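Local coordinates for putative zinc protease (Bordetella pertussis, PDB 3IH6), which is probably a zinc-dependent metalloendopeptidase of the peptidase M16 family, represented here by one internal domain of the longer protein, at residues T130-T135 and L160-V165; G43-A48 and S126-A131; K114-E119 and D171-A176. One frame throughout, in Å; residues are numbered along the deposited sequence.

Contact 1 of 3, residues T130-T135 and L160-V165; sequences TAWQQT and LQRDRV
Arg162 lies across one face of the Trp132 indole, and the two side chains cross at about a right angle. Its CB and CG lie against the pyrrole part and its guanidinium against the benzo ring. CB is 3.6 Å from Trp132 NE1, while CG makes a CH-pi contact over the five-membered ring, 3.5 Å from that centroid and 14° off the normal. CG anti to the backbone N puts the chain over the indole; the bends at chi2 (-93°) and chi3 carry the guanidinium on over the six-membered ring. There the planes lie 15° apart, so the group is stacked flat, although Arg162 CZ, 4.3 Å from the six-ring centroid, is off-centre for the cation-pi interaction. At the guanidinium edge a water accepts from Arg162 NH2 at 3.2 Å and from Gln133 NE2 at 2.7 Å, bridging the two polar ends. Trp132 NE1 donates to Phe158 O near the start of helix 157-167, and the Phe158 ring stacks on the indole, as does that of Tyr136. The contact thus joins the C-terminal half of helix 118-136 to helix 157-167, with Trp128 beside both Trp132 and Arg162, while Gln161 and Val165 touch helix 39-52.

Contact 2 of 3, residues G43-A48 and S126-A131; sequences GLDLAA and SKWLTA
Trp128 and Asp45 meet because both side chains leave their helices with CG anti to the backbone N, at chi1 -162° for the tryptophan and -158° for the aspartate. Both CB atoms are directed at the opposing helix, and these torsions bring the pyrrole edge of the indole up to the carboxylate. Leu46 adopts the other common setting, CG anti to its carbonyl carbon, and its CD2 turns in to the stem of the tryptophan.

The polar link is a hydrogen bond from Trp128 NE1 to Asp45 OD2, 2.8 Å long with an N-H...O angle of 158°. On the indole side it is well aligned, since the oxygen lies almost in the ring plane. On the carboxylate side it is not: the donor comes from well above that plane. The two flat groups stand nearly perpendicular. In this construct the other oxygen, Asp45 OD1, accepts from the backbone N of Ser1, a residue derived from the expression tag, and takes a weak hydrogen bond from Thr76 OG1. Beside the indole bond, Leu46 CD2 packs 3.9 Å from Trp128 CB and 4.1 Å from Trp128 CD1, and its chain crosses the tryptophan at about a right angle.

Within segment 126-131, Thr130 OG1 returns to Ser126 O at 2.7 Å, and Thr130 N reaches the same oxygen from the opposite face of its carbonyl plane.

The arrangement is a buried helix-helix contact in which a tryptophan N-H to carboxylate bond is flanked by aliphatic packing. It joins helices 39-52 and 118-136 within a domain whose helices pack with a five-stranded antiparallel sheet, consistent with the alpha/beta domains of M16 peptidases.

Contact 3 of 3, residues K114-E119 and D171-A176; sequences KPFSQE and DDVQRA
The Phe116 ring and the carboxamide of Gln174 are inclined by 69°, with OE1 of the amide coming obliquely to the ring, 3.6 Å from Phe116 CD1. At the ring edge, near its plane, lies the backbone Val173 O, 4.2 Å from Phe116 CE1. Val173 also contributes an apolar touch, its CG1 standing 4.2 Å from Phe116 CD1. Pro115 packs over the amide face turned away from the Phe116 ring, its CB 3.6 Å from Gln174 OE1.

Gln174 OE1 is the centre of the contact. Phe116 N donates to it at 2.9 Å, with the donor tilted from the carbonyl plane and an N-H...O angle of 145°, so the bond is somewhat bent. A water also donates to OE1 at 2.9 Å and to Phe116 O, so the amide oxygen grips both backbone polar groups of Phe116, one directly and one through water. Gln174 reaches them by setting out with CG anti to its backbone N and then bending at chi2 (77°). Gln174 NE2 donates to Leu111 O, which fixes which way round the amide is turned.

Ser117 follows as the N-cap of helix 118-136, its OG bonded to Glu120 N. The contact therefore ties the turn leading into helix 118-136 to helix 170-180, while Phe116 continues inward onto Ala47 and Ile50 of helix 39-52 and Val173 onto Leu46.

All three contacts draw on helix 118-136 or the turn leading into it. Contact 2 is the buried one, nearest the chain centre; contacts 1 and 3 are partly buried and each includes a bridging water, consistent with their more peripheral position. Contact 1 has a cation-pi stack, contact 2 an indole-to-carboxylate bond, contact 3 a side-chain amide holding backbone groups. Contact 2 touches both others: Trp128 packs on Arg162 and Val165, Gly43 on Val173 and Ala176, Leu46 on Val173, and Ala47 on Phe116. Contacts 1 and 3 do not touch, their nearest atoms being about 7 Å apart, although helices 157-167 and 170-180 are consecutive.

Contact 1 of 3, residues T130-T135 and L160-V165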
ATOM      1  N   THR E 130       8.384  -6.989 -14.066  1.00 16.88           N
ATOM      2  CA  THR E 130       8.334  -5.922 -13.053  1.00 16.73           C
ATOM      3  C   THR E 130       7.369  -6.262 -11.918  1.00 17.01           C
ATOM      4  O   THR E 130       7.672  -6.052 -10.751  1.00 15.95           O
ATOM      5  CB  THR E 130       7.871  -4.573 -13.721  1.00 17.11           C
ATOM      6  OG1 THR E 130       8.737  -4.268 -14.816  1.00 15.19           O
ATOM      7  CG2 THR E 130       7.862  -3.415 -12.758  1.00 15.04           C
ATOM      8  N   ALA E 131       6.180  -6.746 -12.288  1.00 18.44           N
ATOM      9  CA  ALA E 131       5.154  -7.148 -11.297  1.00 19.05           C
ATOM     10  C   ALA E 131       5.710  -8.295 -10.473  1.00 19.31           C
ATOM     11  O   ALA E 131       5.624  -8.260  -9.248  1.00 20.17           O
ATOM     12  CB  ALA E 131       3.857  -7.550 -11.972  1.00 18.76           C
ATOM     13  N   TRP E 132       6.362  -9.242 -11.154  1.00 19.40           N
ATOM     14  CA  TRP E 132       6.971 -10.410 -10.521  1.00 19.92           C
ATOM     15  C   TRP E 132       8.064 -10.046  -9.498  1.00 19.78           C
ATOM     16  O   TRP E 132       8.092 -10.618  -8.420  1.00 19.94           O
ATOM     17  CB  TRP E 132       7.517 -11.425 -11.550  1.00 19.80           C
ATOM     18  CG  TRP E 132       7.872 -12.761 -10.879  1.00 19.46           C
ATOM     19  CD1 TRP E 132       7.055 -13.872 -10.743  1.00 19.54           C
ATOM     20  CD2 TRP E 132       9.095 -13.090 -10.202  1.00 20.85           C
ATOM     21  NE1 TRP E 132       7.706 -14.861 -10.057  1.00 20.91           N
ATOM     22  CE2 TRP E 132       8.955 -14.403  -9.701  1.00 21.19           C
ATOM     23  CE3 TRP E 132      10.299 -12.407  -9.980  1.00 20.03           C
ATOM     24  CZ2 TRP E 132       9.985 -15.049  -9.006  1.00 22.84           C
ATOM     25  CZ3 TRP E 132      11.312 -13.048  -9.275  1.00 20.96           C
ATOM     26  CH2 TRP E 132      11.139 -14.353  -8.792  1.00 22.51           C
ATOM     27  N   GLN E 133       8.937  -9.101  -9.853  1.00 19.66           N
ATOM     28  CA  GLN E 133      10.043  -8.677  -9.001  1.00 19.84           C
ATOM     29  C   GLN E 133       9.494  -7.942  -7.795  1.00 18.87           C
ATOM     30  O   GLN E 133      10.070  -7.993  -6.718  1.00 17.20           O
ATOM     31  CB  GLN E 133      11.007  -7.746  -9.757  1.00 20.38           C
ATOM     32  CG  GLN E 133      11.927  -8.403 -10.823  1.00 24.14           C
ATOM     33  CD  GLN E 133      12.746  -9.613 -10.298  1.00 27.75           C
ATOM     34  OE1 GLN E 133      13.072  -9.705  -9.106  1.00 25.39           O
ATOM     35  NE2 GLN E 133      13.079 -10.544 -11.213  1.00 28.27           N
ATOM     36  N   GLN E 134       8.379  -7.248  -7.988  1.00 18.48           N
ATOM     37  CA  GLN E 134       7.764  -6.528  -6.864  1.00 18.41           C
ATOM     38  C   GLN E 134       7.165  -7.509  -5.880  1.00 17.94           C
ATOM     39  O   GLN E 134       7.271  -7.306  -4.657  1.00 18.65           O
ATOM     40  CB  GLN E 134       6.743  -5.485  -7.338  1.00 17.85           C
ATOM     41  CG  GLN E 134       7.417  -4.233  -7.853  1.00 19.30           C
ATOM     42  CD  GLN E 134       6.493  -3.350  -8.669  1.00 23.44           C
ATOM     43  OE1 GLN E 134       5.305  -3.266  -8.396  1.00 25.12           O
ATOM     44  NE2 GLN E 134       7.044  -2.678  -9.672  1.00 23.63           N
ATOM     45  N   THR E 135       6.559  -8.576  -6.404  1.00 17.42           N
ATOM     46  CA  THR E 135       6.042  -9.651  -5.569  1.00 18.45           C
ATOM     47  C   THR E 135       7.137 -10.342  -4.788  1.00 18.75           C
ATOM     48  O   THR E 135       7.053 -10.476  -3.571  1.00 18.75           O
ATOM     49  CB  THR E 135       5.306 -10.699  -6.399  1.00 17.94           C
ATOM     50  OG1 THR E 135       4.059 -10.143  -6.806  1.00 21.25           O
ATOM     51  CG2 THR E 135       5.038 -11.944  -5.582  1.00 19.23           C
ATOM     52  N   LEU E 160       8.399 -21.038 -12.108  1.00 20.06           N
ATOM     53  CA  LEU E 160       8.407 -21.549 -13.467  1.00 19.94           C
ATOM     54  C   LEU E 160       7.753 -20.563 -14.427  1.00 19.87           C
ATOM     55  O   LEU E 160       8.279 -20.371 -15.535  1.00 18.46           O
ATOM     56  CB  LEU E 160       7.760 -22.942 -13.560  1.00 20.73           C
ATOM     57  CG  LEU E 160       7.562 -23.591 -14.948  1.00 21.27           C
ATOM     58  CD1 LEU E 160       8.866 -23.816 -15.741  1.00 20.59           C
ATOM     59  CD2 LEU E 160       6.777 -24.916 -14.803  1.00 25.21           C
ATOM     60  N   GLN E 161       6.647 -19.923 -13.993  1.00 19.80           N
ATOM     61  CA  GLN E 161       5.924 -18.964 -14.832  1.00 20.93           C
ATOM     62  C   GLN E 161       6.878 -17.825 -15.170  1.00 21.87           C
ATOM     63  O   GLN E 161       6.970 -17.412 -16.325  1.00 22.62           O
ATOM     64  CB  GLN E 161       4.616 -18.426 -14.184  1.00 21.68           C
ATOM     65  CG  GLN E 161       3.437 -19.424 -13.904  1.00 22.50           C
ATOM     66  CD  GLN E 161       2.957 -20.250 -15.104  1.00 28.44           C
ATOM     67  OE1 GLN E 161       3.729 -20.582 -15.994  1.00 31.43           O
ATOM     68  NE2 GLN E 161       1.659 -20.617 -15.104  1.00 28.80           N
ATOM     69  N   ARG E 162       7.628 -17.359 -14.171  1.00 21.92           N
ATOM     70  CA  ARG E 162       8.666 -16.349 -14.376  1.00 21.30           C
ATOM     71  C   ARG E 162       9.670 -16.785 -15.437  1.00 20.70           C
ATOM     72  O   ARG E 162      10.007 -15.998 -16.336  1.00 19.76           O
ATOM     73  CB  ARG E 162       9.397 -16.051 -13.053  1.00 21.65           C
ATOM     74  CG  ARG E 162      10.159 -14.733 -13.028  1.00 24.07           C
ATOM     75  CD  ARG E 162      11.594 -14.899 -13.427  1.00 28.02           C
ATOM     76  NE  ARG E 162      12.298 -15.655 -12.406  1.00 32.31           N
ATOM     77  CZ  ARG E 162      13.415 -15.254 -11.815  1.00 34.13           C
ATOM     78  NH1 ARG E 162      13.971 -16.019 -10.878  1.00 37.03           N
ATOM     79  NH2 ARG E 162      13.984 -14.111 -12.177  1.00 34.22           N
ATOM     80  N   ASP E 163      10.149 -18.032 -15.338  1.00 19.55           N
ATOM     81  CA  ASP E 163      11.163 -18.515 -16.270  1.00 19.06           C
ATOM     82  C   ASP E 163      10.625 -18.598 -17.683  1.00 18.46           C
ATOM     83  O   ASP E 163      11.300 -18.197 -18.629  1.00 17.34           O
ATOM     84  CB  ASP E 163      11.777 -19.854 -15.834  1.00 19.89           C
ATOM     85  CG  ASP E 163      12.764 -19.691 -14.672  1.00 20.97           C
ATOM     86  OD1 ASP E 163      13.417 -18.618 -14.569  1.00 18.31           O
ATOM     87  OD2 ASP E 163      12.862 -20.635 -13.857  1.00 21.21           O
ATOM     88  N   ARG E 164       9.397 -19.088 -17.803  1.00 18.82           N
ATOM     89  CA  ARG E 164       8.696 -19.195 -19.090  1.00 19.43           C
ATOM     90  C   ARG E 164       8.467 -17.825 -19.716  1.00 19.32           C
ATOM     91  O   ARG E 164       8.528 -17.678 -20.911  1.00 18.82           O
ATOM     92  CB  ARG E 164       7.353 -19.862 -18.877  1.00 19.19           C
ATOM     93  CG  ARG E 164       7.446 -21.360 -18.647  1.00 20.20           C
ATOM     94  CD  ARG E 164       6.126 -21.911 -18.163  1.00 19.78           C
ATOM     95  NE  ARG E 164       6.143 -23.374 -18.271  1.00 25.84           N
ATOM     96  CZ  ARG E 164       5.212 -24.204 -17.801  1.00 25.63           C
ATOM     97  NH1 ARG E 164       4.138 -23.752 -17.153  1.00 28.56           N
ATOM     98  NH2 ARG E 164       5.372 -25.499 -17.968  1.00 26.26           N
ATOM     99  N   VAL E 165       8.207 -16.817 -18.887  1.00 19.84           N
ATOM    100  CA  VAL E 165       7.996 -15.461 -19.404  1.00 19.30           C
ATOM    101  C   VAL E 165       9.307 -14.859 -19.899  1.00 19.37           C
ATOM    102  O   VAL E 165       9.358 -14.306 -20.997  1.00 20.00           O
ATOM    103  CB  VAL E 165       7.305 -14.544 -18.359  1.00 19.00           C
ATOM    104  CG1 VAL E 165       7.512 -13.038 -18.693  1.00 18.84           C
ATOM    105  CG2 VAL E 165       5.846 -14.897 -18.254  1.00 16.70           C
TER
HETATM  106  O   HOH W   1      13.092 -11.438 -13.768  1.00 27.61           O

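Contact 2 of 3, residues G43-A48 and S126-A131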
ATOM      1  N   GLY E  43       1.561 -17.481 -22.279  1.00 17.00           N
ATOM      2  CA  GLY E  43       1.359 -16.917 -23.603  1.00 17.55           C
ATOM      3  C   GLY E  43       0.109 -16.040 -23.578  1.00 18.93           C
ATOM      4  O   GLY E  43       0.117 -14.881 -23.983  1.00 18.97           O
ATOM      5  N   LEU E  44      -0.965 -16.598 -23.065  1.00 19.03           N
ATOM      6  CA  LEU E  44      -2.228 -15.900 -23.053  1.00 20.24           C
ATOM      7  C   LEU E  44      -2.197 -14.758 -22.041  1.00 19.96           C
ATOM      8  O   LEU E  44      -2.872 -13.734 -22.219  1.00 19.78           O
ATOM      9  CB  LEU E  44      -3.363 -16.875 -22.743  1.00 20.00           C
ATOM     10  CG  LEU E  44      -4.784 -16.432 -23.115  1.00 23.34           C
ATOM     11  CD1 LEU E  44      -4.894 -15.943 -24.526  1.00 25.65           C
ATOM     12  CD2 LEU E  44      -5.795 -17.525 -22.835  1.00 24.94           C
ATOM     13  N   ASP E  45      -1.393 -14.932 -21.001  1.00 19.26           N
ATOM     14  CA  ASP E  45      -1.215 -13.912 -19.962  1.00 18.92           C
ATOM     15  C   ASP E  45      -0.580 -12.686 -20.663  1.00 17.56           C
ATOM     16  O   ASP E  45      -1.151 -11.581 -20.667  1.00 17.31           O
ATOM     17  CB  ASP E  45      -0.299 -14.522 -18.893  1.00 19.84           C
ATOM     18  CG  ASP E  45      -0.412 -13.852 -17.535  1.00 22.79           C
ATOM     19  OD1 ASP E  45      -1.301 -12.996 -17.366  1.00 27.16           O
ATOM     20  OD2 ASP E  45       0.399 -14.215 -16.627  1.00 22.92           O
ATOM     21  N   LEU E  46       0.542 -12.906 -21.349  1.00 16.83           N
ATOM     22  CA  LEU E  46       1.261 -11.827 -22.079  1.00 15.33           C
ATOM     23  C   LEU E  46       0.412 -11.197 -23.191  1.00 15.31           C
ATOM     24  O   LEU E  46       0.398  -9.990 -23.331  1.00 15.22           O
ATOM     25  CB  LEU E  46       2.565 -12.348 -22.644  1.00 15.52           C
ATOM     26  CG  LEU E  46       3.556 -12.864 -21.591  1.00 15.69           C
ATOM     27  CD1 LEU E  46       4.683 -13.675 -22.264  1.00 14.75           C
ATOM     28  CD2 LEU E  46       4.070 -11.666 -20.787  1.00 12.82           C
ATOM     29  N   ALA E  47      -0.309 -12.039 -23.946  1.00 15.11           N
ATOM     30  CA  ALA E  47      -1.215 -11.607 -25.001  1.00 14.54           C
ATOM     31  C   ALA E  47      -2.275 -10.621 -24.523  1.00 15.01           C
ATOM     32  O   ALA E  47      -2.543  -9.606 -25.197  1.00 15.64           O
ATOM     33  CB  ALA E  47      -1.886 -12.793 -25.600  1.00 13.29           C
ATOM     34  N   ALA E  48      -2.935 -10.924 -23.398  1.00 14.92           N
ATOM     35  CA  ALA E  48      -3.999 -10.038 -22.941  1.00 15.78           C
ATOM     36  C   ALA E  48      -3.467  -8.631 -22.661  1.00 15.40           C
ATOM     37  O   ALA E  48      -4.163  -7.650 -22.873  1.00 17.22           O
ATOM     38  CB  ALA E  48      -4.722 -10.629 -21.735  1.00 16.06           C
ATOM     39  N   SER E 126       8.110  -6.948 -20.212  1.00 18.21           N
ATOM     40  CA  SER E 126       8.647  -6.022 -19.188  1.00 19.30           C
ATOM     41  C   SER E 126       7.655  -5.779 -18.036  1.00 19.10           C
ATOM     42  O   SER E 126       8.027  -5.850 -16.849  1.00 18.97           O
ATOM     43  CB  SER E 126       9.125  -4.702 -19.796  1.00 18.93           C
ATOM     44  OG  SER E 126       9.823  -3.936 -18.808  1.00 21.19           O
ATOM     45  N   LYS E 127       6.396  -5.520 -18.391  1.00 19.46           N
ATOM     46  CA  LYS E 127       5.334  -5.312 -17.406  1.00 19.83           C
ATOM     47  C   LYS E 127       5.193  -6.507 -16.455  1.00 19.89           C
ATOM     48  O   LYS E 127       5.129  -6.352 -15.212  1.00 20.69           O
ATOM     49  CB  LYS E 127       4.004  -5.048 -18.117  1.00 19.51           C
ATOM     50  CG  LYS E 127       2.817  -4.935 -17.164  1.00 22.02           C
ATOM     51  CD  LYS E 127       1.510  -4.687 -17.934  1.00 22.71           C
ATOM     52  CE  LYS E 127       0.606  -3.767 -17.124  1.00 24.22           C
ATOM     53  NZ  LYS E 127      -0.320  -4.527 -16.253  1.00 26.19           N
ATOM     54  N   TRP E 128       5.154  -7.697 -17.048  1.00 19.79           N
ATOM     55  CA  TRP E 128       4.970  -8.971 -16.327  1.00 18.54           C
ATOM     56  C   TRP E 128       6.102  -9.184 -15.342  1.00 18.23           C
ATOM     57  O   TRP E 128       5.845  -9.516 -14.170  1.00 18.80           O
ATOM     58  CB  TRP E 128       4.906 -10.159 -17.313  1.00 17.89           C
ATOM     59  CG  TRP E 128       4.295 -11.398 -16.679  1.00 20.12           C
ATOM     60  CD1 TRP E 128       3.031 -11.849 -16.845  1.00 19.89           C
ATOM     61  CD2 TRP E 128       4.925 -12.304 -15.751  1.00 18.44           C
ATOM     62  NE1 TRP E 128       2.829 -12.974 -16.101  1.00 21.92           N
ATOM     63  CE2 TRP E 128       3.973 -13.278 -15.418  1.00 17.46           C
ATOM     64  CE3 TRP E 128       6.218 -12.396 -15.199  1.00 19.69           C
ATOM     65  CZ2 TRP E 128       4.248 -14.348 -14.558  1.00 17.34           C
ATOM     66  CZ3 TRP E 128       6.489 -13.452 -14.313  1.00 19.69           C
ATOM     67  CH2 TRP E 128       5.503 -14.413 -14.007  1.00 18.63           C
ATOM     68  N   LEU E 129       7.345  -8.974 -15.798  1.00 17.56           N
ATOM     69  CA  LEU E 129       8.529  -9.247 -14.959  1.00 17.67           C
ATOM     70  C   LEU E 129       8.709  -8.258 -13.821  1.00 17.85           C
ATOM     71  O   LEU E 129       9.119  -8.656 -12.741  1.00 19.62           O
ATOM     72  CB  LEU E 129       9.824  -9.381 -15.784  1.00 16.83           C
ATOM     73  CG  LEU E 129       9.829 -10.588 -16.725  1.00 16.71           C
ATOM     74  CD1 LEU E 129      11.047 -10.554 -17.611  1.00 16.91           C
ATOM     75  CD2 LEU E 129       9.719 -11.934 -15.989  1.00 17.08           C
ATOM     76  N   THR E 130       8.384  -6.989 -14.066  1.00 16.88           N
ATOM     77  CA  THR E 130       8.334  -5.922 -13.053  1.00 16.73           C
ATOM     78  C   THR E 130       7.369  -6.262 -11.918  1.00 17.01           C
ATOM     79  O   THR E 130       7.672  -6.052 -10.751  1.00 15.95           O
ATOM     80  CB  THR E 130       7.871  -4.573 -13.721  1.00 17.11           C
ATOM     81  OG1 THR E 130       8.737  -4.268 -14.816  1.00 15.19           O
ATOM     82  CG2 THR E 130       7.862  -3.415 -12.758  1.00 15.04           C
ATOM     83  N   ALA E 131       6.180  -6.746 -12.288  1.00 18.44           N
ATOM     84  CA  ALA E 131       5.154  -7.148 -11.297  1.00 19.05           C
ATOM     85  C   ALA E 131       5.710  -8.295 -10.473  1.00 19.31           C
ATOM     86  O   ALA E 131       5.624  -8.260  -9.248  1.00 20.17           O
ATOM     87  CB  ALA E 131       3.857  -7.550 -11.972  1.00 18.76           C
TER

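Contact 3 of 3, residues K114-E119 and D171-A176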
ATOM      1  N   LYS E 114      -2.782 -10.844 -38.188  1.00 17.08           N
ATOM      2  CA  LYS E 114      -2.241  -9.618 -37.636  1.00 17.76           C
ATOM      3  C   LYS E 114      -1.280  -9.892 -36.438  1.00 17.06           C
ATOM      4  O   LYS E 114      -1.528  -9.406 -35.341  1.00 17.09           O
ATOM      5  CB  LYS E 114      -3.415  -8.726 -37.193  1.00 18.31           C
ATOM      6  CG  LYS E 114      -3.229  -7.244 -37.499  1.00 19.83           C
ATOM      7  CD  LYS E 114      -4.515  -6.464 -37.188  1.00 25.26           C
ATOM      8  CE  LYS E 114      -4.373  -4.967 -37.491  1.00 28.07           C
ATOM      9  NZ  LYS E 114      -3.250  -4.376 -36.723  1.00 26.81           N
ATOM     10  N   PRO E 115      -0.194 -10.664 -36.658  1.00 16.62           N
ATOM     11  CA  PRO E 115       0.653 -11.272 -35.615  1.00 16.65           C
ATOM     12  C   PRO E 115       1.374 -10.262 -34.713  1.00 16.30           C
ATOM     13  O   PRO E 115       1.810  -9.218 -35.166  1.00 16.84           O
ATOM     14  CB  PRO E 115       1.700 -12.043 -36.410  1.00 15.84           C
ATOM     15  CG  PRO E 115       1.825 -11.301 -37.683  1.00 17.43           C
ATOM     16  CD  PRO E 115       0.426 -10.791 -37.993  1.00 17.32           C
ATOM     17  N   PHE E 116       1.474 -10.583 -33.436  1.00 16.09           N
ATOM     18  CA  PHE E 116       2.266  -9.806 -32.509  1.00 15.93           C
ATOM     19  C   PHE E 116       3.665  -9.457 -33.072  1.00 16.14           C
ATOM     20  O   PHE E 116       4.334 -10.296 -33.718  1.00 15.65           O
ATOM     21  CB  PHE E 116       2.409 -10.593 -31.195  1.00 15.88           C
ATOM     22  CG  PHE E 116       1.091 -10.867 -30.495  1.00 16.13           C
ATOM     23  CD1 PHE E 116       0.846 -12.098 -29.897  1.00 16.23           C
ATOM     24  CD2 PHE E 116       0.094  -9.889 -30.422  1.00 15.20           C
ATOM     25  CE1 PHE E 116      -0.376 -12.350 -29.233  1.00 14.58           C
ATOM     26  CE2 PHE E 116      -1.161 -10.151 -29.769  1.00 14.50           C
ATOM     27  CZ  PHE E 116      -1.386 -11.365 -29.192  1.00 14.69           C
ATOM     28  N   SER E 117       4.095  -8.222 -32.806  1.00 15.77           N
ATOM     29  CA  SER E 117       5.440  -7.773 -33.101  1.00 16.00           C
ATOM     30  C   SER E 117       6.354  -8.132 -31.932  1.00 16.22           C
ATOM     31  O   SER E 117       5.866  -8.334 -30.798  1.00 15.58           O
ATOM     32  CB  SER E 117       5.445  -6.264 -33.247  1.00 16.40           C
ATOM     33  OG  SER E 117       5.230  -5.667 -31.964  1.00 15.03           O
ATOM     34  N   GLN E 118       7.664  -8.166 -32.200  1.00 16.40           N
ATOM     35  CA  GLN E 118       8.688  -8.426 -31.162  1.00 17.21           C
ATOM     36  C   GLN E 118       8.579  -7.395 -30.057  1.00 17.83           C
ATOM     37  O   GLN E 118       8.599  -7.751 -28.862  1.00 17.71           O
ATOM     38  CB  GLN E 118      10.122  -8.415 -31.745  1.00 17.21           C
ATOM     39  CG  GLN E 118      11.227  -8.959 -30.821  1.00 15.42           C
ATOM     40  CD  GLN E 118      10.852 -10.251 -30.106  1.00 16.05           C
ATOM     41  OE1 GLN E 118      10.263 -11.165 -30.688  1.00 14.90           O
ATOM     42  NE2 GLN E 118      11.154 -10.313 -28.811  1.00 18.52           N
ATOM     43  N   GLU E 119       8.451  -6.132 -30.478  1.00 17.71           N
ATOM     44  CA  GLU E 119       8.284  -4.968 -29.581  1.00 18.37           C
ATOM     45  C   GLU E 119       7.045  -5.088 -28.681  1.00 17.58           C
ATOM     46  O   GLU E 119       7.055  -4.679 -27.509  1.00 17.42           O
ATOM     47  CB  GLU E 119       8.198  -3.686 -30.443  1.00 19.04           C
ATOM     48  CG  GLU E 119       8.111  -2.360 -29.663  1.00 22.32           C
ATOM     49  CD  GLU E 119       8.043  -1.138 -30.581  1.00 26.54           C
ATOM     50  OE1 GLU E 119       8.396  -1.278 -31.769  1.00 27.73           O
ATOM     51  OE2 GLU E 119       7.639  -0.036 -30.130  1.00 27.39           O
ATOM     52  N   ASP E 171       6.723 -16.740 -31.462  1.00 19.27           N
ATOM     53  CA  ASP E 171       5.921 -17.828 -32.059  1.00 20.34           C
ATOM     54  C   ASP E 171       5.010 -18.566 -31.072  1.00 20.19           C
ATOM     55  O   ASP E 171       3.877 -18.940 -31.400  1.00 20.62           O
ATOM     56  CB  ASP E 171       6.817 -18.812 -32.819  1.00 21.36           C
ATOM     57  CG  ASP E 171       7.357 -18.226 -34.131  1.00 24.49           C
ATOM     58  OD1 ASP E 171       6.918 -17.108 -34.502  1.00 29.00           O
ATOM     59  OD2 ASP E 171       8.213 -18.868 -34.804  1.00 28.59           O
ATOM     60  N   ASP E 172       5.500 -18.766 -29.858  1.00 20.33           N
ATOM     61  CA  ASP E 172       4.727 -19.433 -28.801  1.00 20.11           C
ATOM     62  C   ASP E 172       3.635 -18.592 -28.178  1.00 19.37           C
ATOM     63  O   ASP E 172       2.572 -19.118 -27.816  1.00 18.83           O
ATOM     64  CB  ASP E 172       5.672 -19.951 -27.721  1.00 20.20           C
ATOM     65  CG  ASP E 172       6.575 -21.046 -28.251  1.00 22.54           C
ATOM     66  OD1 ASP E 172       6.129 -21.805 -29.145  1.00 24.49           O
ATOM     67  OD2 ASP E 172       7.726 -21.149 -27.800  1.00 25.77           O
ATOM     68  N   VAL E 173       3.899 -17.293 -28.026  1.00 18.23           N
ATOM     69  CA  VAL E 173       2.870 -16.414 -27.543  1.00 17.50           C
ATOM     70  C   VAL E 173       1.792 -16.244 -28.630  1.00 17.36           C
ATOM     71  O   VAL E 173       0.606 -16.283 -28.315  1.00 16.21           O
ATOM     72  CB  VAL E 173       3.430 -15.061 -27.025  1.00 18.26           C
ATOM     73  CG1 VAL E 173       2.291 -14.165 -26.537  1.00 18.44           C
ATOM     74  CG2 VAL E 173       4.448 -15.284 -25.893  1.00 15.03           C
ATOM     75  N   GLN E 174       2.208 -16.112 -29.902  1.00 16.58           N
ATOM     76  CA  GLN E 174       1.254 -16.047 -31.022  1.00 16.56           C
ATOM     77  C   GLN E 174       0.377 -17.286 -31.046  1.00 17.18           C
ATOM     78  O   GLN E 174      -0.861 -17.200 -31.070  1.00 16.47           O
ATOM     79  CB  GLN E 174       1.979 -15.911 -32.363  1.00 15.87           C
ATOM     80  CG  GLN E 174       1.063 -15.821 -33.603  1.00 14.54           C
ATOM     81  CD  GLN E 174       0.407 -14.463 -33.791  1.00 12.45           C
ATOM     82  OE1 GLN E 174       0.843 -13.445 -33.202  1.00 13.07           O
ATOM     83  NE2 GLN E 174      -0.652 -14.425 -34.616  1.00  9.05           N
ATOM     84  N   ARG E 175       1.020 -18.451 -31.071  1.00 18.15           N
ATOM     85  CA  ARG E 175       0.277 -19.708 -31.175  1.00 18.54           C
ATOM     86  C   ARG E 175      -0.739 -19.850 -30.044  1.00 18.29           C
ATOM     87  O   ARG E 175      -1.889 -20.246 -30.278  1.00 18.23           O
ATOM     88  CB  ARG E 175       1.216 -20.903 -31.169  1.00 18.91           C
ATOM     89  CG  ARG E 175       0.486 -22.199 -30.855  1.00 22.11           C
ATOM     90  CD  ARG E 175       1.367 -23.379 -31.007  1.00 27.10           C
ATOM     91  NE  ARG E 175       2.610 -23.214 -30.254  1.00 30.72           N
ATOM     92  CZ  ARG E 175       2.739 -23.422 -28.947  1.00 32.14           C
ATOM     93  NH1 ARG E 175       1.687 -23.796 -28.217  1.00 32.27           N
ATOM     94  NH2 ARG E 175       3.930 -23.251 -28.379  1.00 32.59           N
ATOM     95  N   ALA E 176      -0.322 -19.522 -28.824  1.00 18.04           N
ATOM     96  CA  ALA E 176      -1.224 -19.561 -27.652  1.00 17.72           C
ATOM     97  C   ALA E 176      -2.477 -18.679 -27.834  1.00 17.46           C
ATOM     98  O   ALA E 176      -3.622 -19.135 -27.699  1.00 17.69           O
ATOM     99  CB  ALA E 176      -0.465 -19.192 -26.377  1.00 17.10           C
TER
HETATM  100  O   HOH W   2       3.687 -13.028 -33.611  1.00 19.34           O